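Local coordinates for Card1 endonuclease domain-containing protein (Vibrio cholerae, PDB 1XMX) that probably acts on nucleic acids as a nuclease of the Card1-like PD-(D/E)XK kind, although its own activity has not been established, at residues Asn292-Ala297 and Leu304-Cys309. Numbering follows the deposited sequence.
Sequences NELDVA and LHIIEC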
loop_
_atom_site.group_PDB
_atom_site.type_symbol
_atom_site.label_atom_id
_atom_site.label_comp_id
_atom_site.label_asym_id
_atom_site.label_seq_id
_atom_site.Cartn_x
_atom_site.Cartn_y
_atom_site.Cartn_z
ATOM N N ASN A 292 12.515 -2.160 -4.751
ATOM C CA ASN A 292 11.408 -1.665 -5.524
ATOM C C ASN A 292 11.092 -0.267 -5.026
ATOM O O ASN A 292 11.555 0.104 -3.974
ATOM C CB ASN A 292 10.195 -2.569 -5.349
ATOM C CG ASN A 292 10.331 -3.894 -6.101
ATOM O OD1 ASN A 292 10.340 -3.935 -7.357
ATOM N ND2 ASN A 292 10.409 -4.991 -5.337
ATOM N N GLU A 293 10.333 0.517 -5.796
ATOM C CA GLU A 293 9.863 1.835 -5.318
ATOM C C GLU A 293 8.364 1.946 -5.483
ATOM O O GLU A 293 7.857 1.665 -6.543
ATOM C CB GLU A 293 10.523 2.986 -6.081
ATOM C CG GLU A 293 9.949 4.349 -5.696
ATOM C CD GLU A 293 10.726 5.476 -6.318
ATOM O OE1 GLU A 293 10.515 5.775 -7.521
ATOM O OE2 GLU A 293 11.569 6.059 -5.601
ATOM N N LEU A 294 7.647 2.366 -4.445
ATOM C CA LEU A 294 6.202 2.582 -4.568
ATOM C C LEU A 294 5.941 4.084 -4.742
ATOM O O LEU A 294 6.218 4.882 -3.841
ATOM C CB LEU A 294 5.436 2.006 -3.345
ATOM C CG LEU A 294 5.784 0.633 -2.840
ATOM C CD1 LEU A 294 4.964 0.239 -1.642
ATOM C CD2 LEU A 294 5.584 -0.418 -3.890
ATOM N N ASP A 295 5.482 4.481 -5.932
ATOM C CA ASP A 295 5.323 5.899 -6.235
ATOM C C ASP A 295 4.410 6.584 -5.199
ATOM O O ASP A 295 4.821 7.538 -4.540
ATOM C CB ASP A 295 4.885 6.117 -7.696
ATOM C CG ASP A 295 5.929 5.627 -8.704
ATOM O OD1 ASP A 295 7.121 5.498 -8.339
ATOM O OD2 ASP A 295 5.576 5.325 -9.866
ATOM N N VAL A 296 3.184 6.083 -5.052
ATOM C CA VAL A 296 2.308 6.500 -3.956
ATOM C C VAL A 296 1.759 5.222 -3.378
ATOM O O VAL A 296 1.234 4.362 -4.100
ATOM C CB VAL A 296 1.132 7.413 -4.419
ATOM C CG1 VAL A 296 0.262 7.920 -3.177
ATOM C CG2 VAL A 296 1.651 8.569 -5.240
ATOM N N ALA A 297 1.956 5.059 -2.086
ATOM C CA ALA A 297 1.429 3.911 -1.362
ATOM C C ALA A 297 0.422 4.417 -0.336
ATOM O O ALA A 297 0.681 5.422 0.332
ATOM C CB ALA A 297 2.548 3.181 -0.646
ATOM N N LEU A 304 -3.647 -2.758 1.562
ATOM C CA LEU A 304 -2.539 -1.974 0.918
ATOM C C LEU A 304 -2.963 -1.587 -0.478
ATOM O O LEU A 304 -3.417 -2.446 -1.238
ATOM C CB LEU A 304 -1.253 -2.797 0.840
ATOM C CG LEU A 304 -0.023 -2.059 0.293
ATOM C CD1 LEU A 304 0.517 -0.991 1.312
ATOM C CD2 LEU A 304 1.046 -3.043 -0.124
ATOM N N HIS A 305 -2.892 -0.289 -0.785
ATOM C CA HIS A 305 -3.190 0.239 -2.135
ATOM C C HIS A 305 -1.931 0.907 -2.686
ATOM O O HIS A 305 -1.416 1.869 -2.087
ATOM C CB HIS A 305 -4.254 1.316 -2.084
ATOM C CG HIS A 305 -5.641 0.779 -1.965
ATOM N ND1 HIS A 305 -6.044 -0.012 -0.904
ATOM C CD2 HIS A 305 -6.704 0.873 -2.791
ATOM C CE1 HIS A 305 -7.309 -0.354 -1.074
ATOM N NE2 HIS A 305 -7.740 0.181 -2.206
ATOM N N ILE A 306 -1.445 0.380 -3.806
ATOM C CA ILE A 306 -0.269 0.940 -4.486
ATOM C C ILE A 306 -0.617 1.614 -5.822
ATOM O O ILE A 306 -1.308 1.053 -6.702
ATOM C CB ILE A 306 0.774 -0.159 -4.821
ATOM C CG1 ILE A 306 1.208 -0.906 -3.578
ATOM C CG2 ILE A 306 2.086 0.478 -5.475
ATOM C CD1 ILE A 306 1.892 -2.235 -4.008
ATOM N N ILE A 307 -0.037 2.783 -6.019
ATOM C CA ILE A 307 -0.251 3.510 -7.255
ATOM C C ILE A 307 1.110 3.726 -7.922
ATOM O O ILE A 307 2.034 4.316 -7.300
ATOM C CB ILE A 307 -0.929 4.860 -6.977
ATOM C CG1 ILE A 307 -2.231 4.641 -6.215
ATOM C CG2 ILE A 307 -1.193 5.622 -8.332
ATOM C CD1 ILE A 307 -2.837 5.931 -5.649
ATOM N N GLU A 308 1.233 3.211 -9.148
ATOM C CA GLU A 308 2.383 3.499 -9.978
ATOM C C GLU A 308 1.975 4.663 -10.870
ATOM O O GLU A 308 0.893 4.622 -11.485
ATOM C CB GLU A 308 2.703 2.333 -10.908
ATOM C CG GLU A 308 4.060 2.516 -11.613
ATOM C CD GLU A 308 4.557 1.255 -12.279
ATOM O OE1 GLU A 308 3.993 0.176 -11.999
ATOM O OE2 GLU A 308 5.512 1.335 -13.102
ATOM N N CYS A 309 2.817 5.693 -10.915
ATOM C CA CYS A 309 2.681 6.795 -11.893
ATOM C C CYS A 309 3.684 6.654 -13.065
ATOM O O CYS A 309 4.867 6.452 -12.839
ATOM C CB CYS A 309 2.809 8.146 -11.199
ATOM S SG CYS A 309 1.624 8.253 -9.842
#
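Leu294 opens the contact by laying its CD2 methyl obliquely over Ile306, 3.9 Å from CG2, while Val281 of strand 279-285 and Leu332 of helix 321-333 pack on the same leucine. The backbone bends sharply at Asp295 and Val296. Here Asp295 directs its side chain at the partner strand: CG lies beside its own backbone N (chi1 -63°), and OD2 accepts the N-H of Cys309 at 3.0 Å through its anti lone pair, with an N-H...O angle of 148°. The same OD2 sits 3.6 Å from Glu308 CG. Val296 and Ile307 form an antiparallel hydrogen-bonded pair: Val296 N gives to Ile307 O over 3.1 Å, and Ile307 N gives to Val296 O over 2.8 Å. Their CB atoms come within 4.2 Å on the face packed by Val258 of helix 243-266. Ala297, in the next, non-hydrogen-bonded pair, shares a sheet face with Ile306, and its CA makes a bent CA-H...O contact with His305 O, 3.6 Å away.

Asp295 and Glu308, on the two arms of this hairpin, are probably the acidic residues of the PD-(D/E)XK motif. With OD2 tethered to a main-chain N-H, OD1 close to Glu255 and Glu308 OE2 5.1 Å from Asp295 OD2, the carboxylates gather in a cluster consistent with a metal-binding nuclease centre.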